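Local coordinates for secreted protein (Streptomyces lividans TK24, PDB 5LXZ) that probably acts as a secreted copper-radical oxidase of the galactose oxidase-like AA5 family, with a mononuclear copper site formed by a kelch propeller and a C-terminal domain, at residues A[187-193]-A[207-213]; A[141-147]-A[174-179]; A[293-297]-A[320-325]; A[212-216]-A[373-377]. The protein carries 1 engineered substitution. All coordinates share one frame; numbering follows the deposited sequence. Where two conformers were deposited one is given.

Contact 1 of 4, residues A[187-193]-A[207-213]; sequences TGTEDNY and YGIAQKL. With EDO (1,2-ethanediol), chain Q.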
# COMPACT_ATOMS: atom_id res chain seq x y z
N THR A 187 -8.52 21.40 -3.80
CA THR A 187 -9.30 20.38 -3.12
C THR A 187 -8.44 19.16 -2.93
O THR A 187 -7.46 18.95 -3.66
CB THR A 187 -10.59 20.01 -3.87
OG1 THR A 187 -10.26 19.25 -5.03
CG2 THR A 187 -11.36 21.26 -4.27
N GLY A 188 -8.83 18.31 -1.98
CA GLY A 188 -8.06 17.10 -1.71
C GLY A 188 -8.82 15.80 -1.84
O GLY A 188 -8.22 14.76 -1.71
N THR A 189 -10.11 15.86 -2.10
CA THR A 189 -10.93 14.65 -2.21
C THR A 189 -11.94 14.86 -3.32
O THR A 189 -12.17 15.98 -3.77
CB THR A 189 -11.67 14.32 -0.90
OG1 THR A 189 -12.56 15.40 -0.52
CG2 THR A 189 -10.67 14.03 0.21
N GLU A 190 -12.58 13.77 -3.73
CA GLU A 190 -13.62 13.84 -4.72
C GLU A 190 -14.78 14.71 -4.25
O GLU A 190 -15.19 14.65 -3.09
CB GLU A 190 -14.15 12.44 -4.96
CG GLU A 190 -15.28 12.31 -5.97
CD GLU A 190 -15.85 10.92 -6.03
OE1 GLU A 190 -15.04 10.00 -6.25
OE2 GLU A 190 -17.10 10.77 -5.90
N ASP A 191 -15.39 15.44 -5.17
CA ASP A 191 -16.65 16.10 -4.91
C ASP A 191 -17.52 16.05 -6.18
O ASP A 191 -17.04 15.73 -7.24
CB ASP A 191 -16.47 17.53 -4.39
CG ASP A 191 -17.64 18.04 -3.57
OD1 ASP A 191 -18.65 17.28 -3.31
OD2 ASP A 191 -17.56 19.23 -3.16
N ASN A 192 -18.80 16.30 -5.96
CA ASN A 192 -19.79 16.50 -6.99
C ASN A 192 -19.93 17.98 -7.17
O ASN A 192 -20.08 18.73 -6.16
CB ASN A 192 -21.11 15.86 -6.53
CG ASN A 192 -22.21 15.91 -7.54
OD1 ASN A 192 -22.54 16.94 -8.07
ND2 ASN A 192 -22.88 14.77 -7.71
N TYR A 193 -19.88 18.43 -8.42
CA TYR A 193 -19.78 19.84 -8.74
C TYR A 193 -21.03 20.33 -9.43
O TYR A 193 -21.47 19.70 -10.38
CB TYR A 193 -18.56 20.12 -9.65
CG TYR A 193 -17.29 20.04 -8.86
CD1 TYR A 193 -16.75 18.80 -8.51
CD2 TYR A 193 -16.66 21.16 -8.40
CE1 TYR A 193 -15.60 18.70 -7.75
CE2 TYR A 193 -15.52 21.09 -7.61
CZ TYR A 193 -14.98 19.85 -7.28
OH TYR A 193 -13.86 19.81 -6.45
N TYR A 207 -24.02 17.45 -14.06
CA TYR A 207 -23.14 17.78 -12.90
C TYR A 207 -21.76 17.23 -13.16
O TYR A 207 -21.56 16.41 -14.04
CB TYR A 207 -23.72 17.20 -11.61
CG TYR A 207 -23.89 15.72 -11.63
CD1 TYR A 207 -25.05 15.14 -12.17
CD2 TYR A 207 -22.89 14.88 -11.18
CE1 TYR A 207 -25.19 13.78 -12.21
CE2 TYR A 207 -23.03 13.51 -11.23
CZ TYR A 207 -24.18 12.97 -11.76
OH TYR A 207 -24.29 11.59 -11.78
N GLY A 208 -20.79 17.66 -12.36
CA GLY A 208 -19.43 17.21 -12.50
C GLY A 208 -19.02 16.34 -11.35
O GLY A 208 -19.60 16.46 -10.25
N ILE A 209 -18.10 15.45 -11.61
CA ILE A 209 -17.37 14.72 -10.54
C ILE A 209 -15.90 14.89 -10.79
O ILE A 209 -15.42 14.62 -11.89
CB ILE A 209 -17.71 13.23 -10.48
CG1 ILE A 209 -19.21 13.04 -10.30
CG2 ILE A 209 -16.91 12.54 -9.37
CD1 ILE A 209 -19.74 13.22 -8.91
N ALA A 210 -15.12 15.27 -9.77
CA ALA A 210 -13.70 15.36 -9.93
C ALA A 210 -13.07 14.80 -8.68
O ALA A 210 -13.63 14.98 -7.61
CB ALA A 210 -13.27 16.79 -10.11
N GLN A 211 -11.91 14.20 -8.85
CA GLN A 211 -11.01 13.91 -7.76
C GLN A 211 -10.30 15.17 -7.34
O GLN A 211 -10.73 16.29 -7.70
CB GLN A 211 -10.03 12.81 -8.16
CG GLN A 211 -10.69 11.54 -8.58
CD GLN A 211 -11.55 10.95 -7.50
OE1 GLN A 211 -11.18 10.96 -6.31
NE2 GLN A 211 -12.74 10.53 -7.88
N LYS A 212 -9.25 15.08 -6.55
CA LYS A 212 -8.52 16.26 -6.12
C LYS A 212 -8.17 17.19 -7.28
O LYS A 212 -7.72 16.75 -8.34
CB LYS A 212 -7.28 15.91 -5.33
CG LYS A 212 -6.22 15.20 -6.10
CD LYS A 212 -4.88 15.24 -5.37
CE LYS A 212 -3.80 14.78 -6.36
NZ LYS A 212 -2.42 14.89 -5.83
N LEU A 213 -8.37 18.46 -7.03
CA LEU A 213 -8.04 19.55 -7.96
C LEU A 213 -7.00 20.40 -7.25
O LEU A 213 -7.32 21.22 -6.37
CB LEU A 213 -9.28 20.33 -8.35
CG LEU A 213 -10.38 19.54 -9.07
CD1 LEU A 213 -11.67 20.35 -9.22
CD2 LEU A 213 -9.90 19.00 -10.43
C1 EDO Q . -19.86 8.31 -3.80
O1 EDO Q . -19.99 8.20 -2.39
C2 EDO Q . -18.44 8.76 -4.05
O2 EDO Q . -17.93 8.54 -5.36
O HOH W 1 -12.40 17.66 -6.00
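Antiparallel strand pairing joins 191-193 to 207-210 in the beta-barrel domain of GlxA, and the pairing continues as loop-to-loop contacts where both segments leave the sheet. Asp191 with Ala210 and Tyr193 with Gly208 are hydrogen-bonded pairs, Asn192 with Ile209 the non-hydrogen-bonded pair between them. Tyr193 N gives the shortest rung, 2.7 Å to Gly208 O. The Tyr193 ring has Gly208 O at its edge, sets CE1 against Ala210 CB at 3.8 Å and brings its hydroxyl end near Leu213 CD1. Over the other face of the pairing, the Asn192 amide lies at only 20° to the Tyr207 ring plane, ND2 being 3.5 Å from CD2 of Tyr207; OD1 of Asn192 is taken by Lys136.

Beyond the strand, Glu190 stretches out with CG anti to its own nitrogen (chi1 179°) and meets the bent side chain of Gln211. NE2 of Gln211 donates to Glu190 OE1 at 2.9 Å, on the anti side of a carboxylate turned 90° to the amide, while OE1 of Gln211 accepts from Gly319 N in the propeller. Cut back to alanine, Glu190 would probably leave Gln211 NE2 without its carboxylate acceptor and bare the CG2 branch of Ile209, on which CG of the glutamate rests. At the far end Thr187 N donates to Leu213 O, and Leu213 N returns a bond of 2.9 Å to Thr187 OG1. A water ties this end together: it lies within hydrogen-bonding distance of Thr187 OG1, Thr189 O and Gln211 O, and sits 2.6 Å from Tyr193 OH, which is also hydrogen-bonded to Asn138 ND2.

Contact 2 of 4, residues A[141-147]-A[174-179]; sequences TFVSKDP and IYVEAQ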
# COMPACT_ATOMS: atom_id res chain seq x y z
N THR A 141 -14.65 26.73 -6.45
CA THR A 141 -15.00 26.90 -7.85
C THR A 141 -13.79 26.71 -8.78
O THR A 141 -12.69 27.16 -8.48
CB THR A 141 -15.66 28.27 -8.07
OG1 THR A 141 -16.88 28.32 -7.31
CG2 THR A 141 -15.98 28.53 -9.52
N PHE A 142 -14.05 26.06 -9.90
CA PHE A 142 -13.08 25.82 -10.97
C PHE A 142 -13.71 26.13 -12.27
O PHE A 142 -14.92 25.94 -12.44
CB PHE A 142 -12.57 24.38 -10.92
CG PHE A 142 -11.95 24.05 -9.59
CD1 PHE A 142 -12.75 23.65 -8.51
CD2 PHE A 142 -10.60 24.22 -9.37
CE1 PHE A 142 -12.19 23.42 -7.29
CE2 PHE A 142 -10.04 23.96 -8.13
CZ PHE A 142 -10.84 23.59 -7.09
N VAL A 143 -12.89 26.61 -13.21
CA VAL A 143 -13.36 27.09 -14.50
C VAL A 143 -12.75 26.28 -15.63
O VAL A 143 -11.55 26.03 -15.60
CB VAL A 143 -12.95 28.56 -14.67
CG1 VAL A 143 -13.67 29.16 -15.86
CG2 VAL A 143 -13.27 29.36 -13.41
N SER A 144 -13.55 25.89 -16.62
CA SER A 144 -13.00 25.24 -17.79
C SER A 144 -12.28 26.25 -18.71
O SER A 144 -12.63 27.41 -18.74
CB SER A 144 -14.09 24.54 -18.58
OG SER A 144 -15.06 25.50 -19.06
N LYS A 145 -11.27 25.77 -19.44
CA LYS A 145 -10.52 26.60 -20.39
C LYS A 145 -10.92 26.36 -21.85
O LYS A 145 -10.63 27.18 -22.74
CB LYS A 145 -9.02 26.37 -20.20
CG LYS A 145 -8.50 26.75 -18.82
CD LYS A 145 -8.59 28.24 -18.56
CE LYS A 145 -8.03 28.60 -17.19
NZ LYS A 145 -8.31 30.01 -16.88
N ASP A 146 -11.59 25.26 -22.08
CA ASP A 146 -12.12 24.88 -23.36
C ASP A 146 -13.56 24.44 -23.21
O ASP A 146 -13.99 24.01 -22.13
CB ASP A 146 -11.34 23.69 -23.94
CG ASP A 146 -10.14 24.11 -24.76
OD1 ASP A 146 -10.21 25.17 -25.43
OD2 ASP A 146 -9.14 23.37 -24.72
N PRO A 147 -14.30 24.45 -24.31
CA PRO A 147 -15.63 23.85 -24.32
C PRO A 147 -15.55 22.35 -24.20
O PRO A 147 -14.51 21.74 -24.53
CB PRO A 147 -16.21 24.27 -25.68
CG PRO A 147 -15.00 24.45 -26.52
CD PRO A 147 -13.95 25.01 -25.64
N ILE A 174 -13.14 17.31 -18.98
CA ILE A 174 -12.62 18.63 -19.28
C ILE A 174 -11.69 19.13 -18.17
O ILE A 174 -11.98 18.99 -16.98
CB ILE A 174 -13.78 19.60 -19.55
CG1 ILE A 174 -13.29 20.92 -20.12
CG2 ILE A 174 -14.64 19.84 -18.31
CD1 ILE A 174 -12.71 20.76 -21.53
N TYR A 175 -10.56 19.74 -18.56
CA TYR A 175 -9.67 20.34 -17.61
C TYR A 175 -10.35 21.58 -17.02
O TYR A 175 -10.89 22.43 -17.76
CB TYR A 175 -8.31 20.69 -18.26
CG TYR A 175 -7.39 21.42 -17.34
CD1 TYR A 175 -6.69 20.74 -16.31
CD2 TYR A 175 -7.22 22.80 -17.42
CE1 TYR A 175 -5.86 21.40 -15.45
CE2 TYR A 175 -6.38 23.48 -16.54
CZ TYR A 175 -5.71 22.78 -15.56
OH TYR A 175 -4.91 23.43 -14.69
N VAL A 176 -10.29 21.70 -15.70
CA VAL A 176 -10.73 22.86 -14.99
C VAL A 176 -9.64 23.39 -14.09
O VAL A 176 -8.75 22.65 -13.67
CB VAL A 176 -12.04 22.63 -14.20
CG1 VAL A 176 -13.14 22.18 -15.13
CG2 VAL A 176 -11.83 21.64 -13.06
N GLU A 177 -9.68 24.68 -13.80
CA GLU A 177 -8.66 25.34 -13.03
C GLU A 177 -9.23 26.41 -12.13
O GLU A 177 -10.18 27.11 -12.54
CB GLU A 177 -7.68 25.96 -14.02
CG GLU A 177 -6.40 26.51 -13.46
CD GLU A 177 -5.45 26.86 -14.60
OE1 GLU A 177 -4.74 25.96 -15.07
OE2 GLU A 177 -5.44 28.05 -15.00
N ALA A 178 -8.63 26.63 -10.98
CA ALA A 178 -9.03 27.73 -10.10
C ALA A 178 -8.76 29.07 -10.81
O ALA A 178 -7.86 29.17 -11.60
CB ALA A 178 -8.27 27.68 -8.81
N GLN A 179 -9.56 30.06 -10.47
CA GLN A 179 -9.37 31.41 -11.02
C GLN A 179 -8.12 32.08 -10.49
O GLN A 179 -7.45 32.83 -11.21
CB GLN A 179 -10.62 32.25 -10.72
CG GLN A 179 -11.87 31.66 -11.38
CD GLN A 179 -13.17 32.17 -10.79
OE1 GLN A 179 -13.79 33.05 -11.37
NE2 GLN A 179 -13.59 31.60 -9.65
O HOH W 2 -11.84 29.68 -8.77
O HOH W 3 -10.54 23.17 -20.26
O HOH W 4 -7.35 29.88 -14.24
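With CG1 of Val176 beside its own backbone nitrogen (chi1 -58°), CG2 of this residue is turned to Phe142 CB, 3.6 Å away; the first torsion of Phe142 (-57°) in turn carries the ring to where CD2 lies 3.5 Å from Ala178 N and the ring edge meets the Glu177 carbonyl carbon. The two residues belong to antiparallel strands 141-144 and 164-177 of the GlxA beta-barrel domain. The strands cross steeply, their N-to-C directions 131° apart, and the ladder is short: Val143 and Glu177 form the hydrogen-bonded pair, with Val143 N 2.8 Å from Glu177 O, and Ser144 faces Val176 in the non-hydrogen-bonded pair. The Phe142 ring also packs on Leu213.

On the face shared with Val143, the chain of Glu177 runs out extended. Its OE1 accepts from Tyr175 OH at 2.6 Å through the anti lone pair, and also from Asp106 N. Lys145 crosses it obliquely, but NZ remains 4.0 Å from Glu177 OE2, a long salt bridge; a water bonded to both completes the link and donates to Ala178 O as well. Where the strands part, another water bridges the segments: it donates to Thr141 O and accepts from Gln179 twice, from the backbone N and, at 2.7 Å, from NE2 of the same glutamine.

Contact 3 of 4, residues A[293-297]-A[320-325]; sequences RQFPT and PDDVGR. With EDO (1,2-ethanediol), chain M; ACT (acetate ion), chain D; ACT (acetate ion), chain E.
The two loops meet at Gly324, whose positive phi (71°) accompanies a close approach, its CA 3.6 Å from Gln294 O; a CB here would collide with that oxygen. No direct hydrogen bond links the two segments. Pro296 instead lays its CD 3.0 Å from Gly324 O, an oxygen that also accepts from Tyr311 OH. Gln294 reaches across with its chain extended, CG anti to the backbone N (chi1 -173°), and ends with OE1 3.4 Å from Pro320 CD and near CG1 of Val323. A water lies within hydrogen-bonding distance of that same OE1 and of Val323 O, bridging the segments. Further along, Pro296 lies over one face of the Arg325 guanidinium. The plane of that group is held by Pro320 O, to which Arg325 NE donates at 2.9 Å, and NH1 forms a salt bridge with Glu350.

Phe295 turns its CB from the other loop, yet CD2 passes 4.1 Å from Gly324 O. Its ring meets Tyr311 edge-to-face and packs against Phe337. Were Phe295 reduced to a serine, the Tyr311 ring would probably lose its aromatic partner and a gap would open beside Phe337. An ethanediol, probably from the crystallisation liquor, occupies the groove: its C2 stands 3.5 Å above the Phe295 ring plane and its O2 donates to Gln294 O. These are loops of a kelch beta-propeller: 293-297 leads from the outermost strand of one four-stranded blade into the first strand of the next, and 320-325 joins the two middle strands of that next blade.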
# COMPACT_ATOMS: atom_id res chain seq x y z
N ARG A 293 -19.42 -1.75 -1.36
CA ARG A 293 -18.78 -1.08 -0.23
C ARG A 293 -17.55 -0.36 -0.71
O ARG A 293 -16.59 -0.94 -1.22
CB ARG A 293 -18.46 -1.97 0.93
CG ARG A 293 -17.94 -1.11 2.07
CD ARG A 293 -18.09 -1.71 3.42
NE ARG A 293 -19.45 -1.95 3.88
CZ ARG A 293 -20.28 -1.04 4.42
NH1 ARG A 293 -19.95 0.24 4.53
NH2 ARG A 293 -21.46 -1.44 4.85
N GLN A 294 -17.65 0.96 -0.57
CA GLN A 294 -16.68 1.85 -1.14
C GLN A 294 -15.63 2.30 -0.15
O GLN A 294 -15.94 2.60 1.01
CB GLN A 294 -17.40 3.06 -1.74
CG GLN A 294 -16.50 3.99 -2.52
CD GLN A 294 -17.24 5.21 -3.01
OE1 GLN A 294 -17.00 6.34 -2.53
NE2 GLN A 294 -18.08 5.02 -3.98
N PHE A 295 -14.39 2.30 -0.64
CA PHE A 295 -13.24 2.80 0.10
C PHE A 295 -12.36 3.65 -0.81
O PHE A 295 -12.39 3.47 -2.02
CB PHE A 295 -12.35 1.63 0.59
CG PHE A 295 -13.01 0.71 1.57
CD1 PHE A 295 -13.71 -0.40 1.14
CD2 PHE A 295 -12.92 0.96 2.94
CE1 PHE A 295 -14.32 -1.24 2.04
CE2 PHE A 295 -13.54 0.10 3.86
CZ PHE A 295 -14.20 -1.03 3.39
N PRO A 296 -11.52 4.49 -0.22
CA PRO A 296 -10.46 5.11 -0.98
C PRO A 296 -9.46 4.09 -1.49
O PRO A 296 -9.60 2.92 -1.13
CB PRO A 296 -9.76 6.03 0.03
CG PRO A 296 -10.17 5.51 1.36
CD PRO A 296 -11.50 4.86 1.21
N THR A 297 -8.47 4.52 -2.24
CA THR A 297 -7.50 3.59 -2.83
C THR A 297 -6.52 3.07 -1.80
O THR A 297 -6.35 3.63 -0.73
CB THR A 297 -6.72 4.26 -3.97
OG1 THR A 297 -5.90 5.31 -3.44
CG2 THR A 297 -7.65 4.73 -5.05
N PRO A 320 -14.45 10.37 -2.03
CA PRO A 320 -14.95 11.44 -1.15
C PRO A 320 -14.37 11.38 0.24
O PRO A 320 -13.84 10.32 0.66
CB PRO A 320 -16.43 11.19 -1.12
CG PRO A 320 -16.58 9.77 -1.41
CD PRO A 320 -15.47 9.36 -2.33
N ASP A 321 -14.53 12.45 0.99
CA ASP A 321 -14.01 12.50 2.35
C ASP A 321 -14.94 11.92 3.39
O ASP A 321 -14.60 11.91 4.57
CB ASP A 321 -13.60 13.92 2.74
CG ASP A 321 -14.75 14.86 2.77
OD1 ASP A 321 -15.95 14.48 2.65
OD2 ASP A 321 -14.42 16.08 2.82
N ASP A 322 -16.07 11.40 2.98
CA ASP A 322 -17.13 11.02 3.93
C ASP A 322 -17.74 9.65 3.68
O ASP A 322 -18.80 9.32 4.20
CB ASP A 322 -18.21 12.10 3.94
CG ASP A 322 -18.98 12.20 2.64
OD1 ASP A 322 -18.64 11.62 1.58
OD2 ASP A 322 -20.00 12.93 2.66
N VAL A 323 -17.03 8.84 2.89
CA VAL A 323 -17.42 7.47 2.66
C VAL A 323 -16.12 6.69 2.79
O VAL A 323 -15.15 6.96 2.07
CB VAL A 323 -17.99 7.24 1.25
CG1 VAL A 323 -18.33 5.78 1.06
CG2 VAL A 323 -19.21 8.14 1.03
N GLY A 324 -16.13 5.68 3.63
CA GLY A 324 -15.00 4.78 3.72
C GLY A 324 -13.75 5.36 4.33
O GLY A 324 -12.64 4.93 4.02
N ARG A 325 -13.91 6.39 5.16
CA ARG A 325 -12.81 7.04 5.76
C ARG A 325 -12.69 6.71 7.23
O ARG A 325 -11.74 7.16 7.87
CB ARG A 325 -12.92 8.57 5.56
CG ARG A 325 -12.90 8.95 4.12
CD ARG A 325 -11.52 9.00 3.60
NE ARG A 325 -11.49 9.55 2.25
CZ ARG A 325 -10.37 9.96 1.65
NH1 ARG A 325 -9.25 10.01 2.32
NH2 ARG A 325 -10.43 10.42 0.39
C1 EDO M . -17.23 1.78 5.30
O1 EDO M . -17.71 3.13 5.39
C2 EDO M . -16.79 1.51 3.86
O2 EDO M . -17.77 1.91 2.87
C ACT D . -22.76 1.59 6.39
O ACT D . -23.31 0.91 5.49
OXT ACT D . -22.57 1.11 7.53
CH3 ACT D . -22.32 2.99 6.09
C ACT E . -19.12 5.88 6.01
O ACT E . -19.14 5.19 4.98
OXT ACT E . -18.05 6.05 6.63
CH3 ACT E . -20.40 6.52 6.47
O HOH W 5 -14.79 6.20 -0.62

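Contact 4 of 4, residues A[212-216]-A[373-377]; sequences KLALD and VGESK. With EDO (1,2-ethanediol), chain J.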
# COMPACT_ATOMS: atom_id res chain seq x y z
N LYS A 212 -9.25 15.08 -6.55
CA LYS A 212 -8.52 16.26 -6.12
C LYS A 212 -8.17 17.19 -7.28
O LYS A 212 -7.72 16.75 -8.34
CB LYS A 212 -7.28 15.91 -5.33
CG LYS A 212 -6.22 15.20 -6.10
CD LYS A 212 -4.88 15.24 -5.37
CE LYS A 212 -3.80 14.78 -6.36
NZ LYS A 212 -2.42 14.89 -5.83
N LEU A 213 -8.37 18.46 -7.03
CA LEU A 213 -8.04 19.55 -7.96
C LEU A 213 -7.00 20.40 -7.25
O LEU A 213 -7.32 21.22 -6.37
CB LEU A 213 -9.28 20.33 -8.35
CG LEU A 213 -10.38 19.54 -9.07
CD1 LEU A 213 -11.67 20.35 -9.22
CD2 LEU A 213 -9.90 19.00 -10.43
N ALA A 214 -5.74 20.14 -7.57
CA ALA A 214 -4.67 20.68 -6.80
C ALA A 214 -3.48 20.97 -7.73
O ALA A 214 -3.69 21.27 -8.89
CB ALA A 214 -4.37 19.77 -5.60
N LEU A 215 -2.26 20.94 -7.20
CA LEU A 215 -1.11 21.35 -7.97
C LEU A 215 -0.27 20.25 -8.56
O LEU A 215 0.53 20.51 -9.49
CB LEU A 215 -0.26 22.26 -7.09
CG LEU A 215 -0.95 23.58 -6.75
CD1 LEU A 215 -0.06 24.41 -5.83
CD2 LEU A 215 -1.35 24.36 -7.99
N ASP A 216 -0.38 19.03 -8.05
CA ASP A 216 0.30 17.88 -8.63
C ASP A 216 -0.74 17.14 -9.48
O ASP A 216 -1.45 16.24 -8.99
CB ASP A 216 0.90 17.03 -7.50
CG ASP A 216 1.72 15.89 -7.99
OD1 ASP A 216 2.04 15.80 -9.21
OD2 ASP A 216 2.02 15.03 -7.12
N VAL A 373 -5.73 15.05 3.66
CA VAL A 373 -6.20 14.58 2.37
C VAL A 373 -5.49 15.33 1.21
O VAL A 373 -5.22 16.54 1.29
CB VAL A 373 -7.73 14.68 2.22
CG1 VAL A 373 -8.41 13.71 3.17
CG2 VAL A 373 -8.22 16.11 2.39
N GLY A 374 -5.23 14.60 0.13
CA GLY A 374 -4.62 15.18 -1.05
C GLY A 374 -3.28 15.78 -0.76
O GLY A 374 -2.42 15.10 -0.18
N GLU A 375 -3.09 17.04 -1.12
CA GLU A 375 -1.79 17.70 -1.03
C GLU A 375 -1.66 18.54 0.21
O GLU A 375 -0.82 19.46 0.28
CB GLU A 375 -1.53 18.51 -2.32
CG GLU A 375 -1.53 17.62 -3.52
CD GLU A 375 -1.47 18.31 -4.88
OE1 GLU A 375 -1.18 19.52 -4.91
OE2 GLU A 375 -1.82 17.61 -5.85
N SER A 376 -2.45 18.21 1.21
CA SER A 376 -2.43 18.92 2.47
C SER A 376 -1.06 19.00 3.10
O SER A 376 -0.23 18.06 3.00
CB SER A 376 -3.33 18.18 3.44
OG SER A 376 -3.36 18.70 4.75
N LYS A 377 -0.83 20.12 3.79
CA LYS A 377 0.36 20.27 4.64
C LYS A 377 0.27 19.59 5.97
O LYS A 377 1.26 19.55 6.72
CB LYS A 377 0.67 21.77 4.86
CG LYS A 377 1.06 22.47 3.61
CD LYS A 377 1.82 23.76 3.88
CE LYS A 377 2.59 24.15 2.64
NZ LYS A 377 3.64 23.15 2.32
C1 EDO J . 1.69 20.18 -4.80
O1 EDO J . 0.68 20.50 -3.83
C2 EDO J . 2.57 21.43 -4.90
O2 EDO J . 3.33 21.50 -3.72
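Charge pairing comes first: Glu375 enters the loop 212-216 with its carboxylate leading, and Lys212 NZ forms a salt bridge with OE2 at 2.8 Å, using the anti lone pair of that oxygen. The two side chains cross at about a right angle. Lys212 is extended beyond a CG that sits between its backbone N and carbonyl carbon (chi1 66°), which carries NZ along the loop and up to the acid.

Backbone amides grip the other side of the same carboxylate. Leu215 N donates to OE1 of Glu375 at 2.9 Å, and Asp216 N to OE2 at 3.0 Å, both on the syn sides and somewhat out of the carboxylate plane; a weak third bond runs from Asp216 N to OE1. OE2 thus accepts from an ammonium and an amide, a setting likely to favour the charged acid.

Glu375 stands in a type II' turn from Val373 to Ser376, with Gly374 at the positive-phi position (phi 60°) and Ser376 N bonded to Val373 O. The turn belongs to a loop between strands 364-368 and 383-387, the two middle strands of a kelch propeller blade, and its glutamate reaches the loop that follows the last strand of the beta-barrel domain.

Van der Waals contacts are few. Ala214 CB lies 3.3 Å from OE1 and CB of Asp216 3.2 Å from OE2 of Glu375. The Asp216 carboxylate is engaged elsewhere, its OD2 bonded to Tyr427 OH and paired with Arg428 NH1.

In the fold
Contacts 2 and 1 come first along the chain and lie in one antiparallel sheet of the beta-barrel domain, their centres about 12 Å apart; Phe142 of contact 2 packs on Leu213, Thr187 and Tyr193 of contact 1. Contact 4 shares Lys212 and Leu213 with contact 1 and links the loop after the barrel's last strand to a propeller loop 157 residues on. Contact 3 lies within that interval, wholly in the propeller, with its centre about 13 Å from that of contact 1. Contacts 2 and 3 do not touch, their nearest atoms being about 13 Å apart. Contact 4 thus spans barrel and propeller, while contacts 1 and 3 touch across the same junction, Glu190 and Thr189 against Pro320 and Arg325.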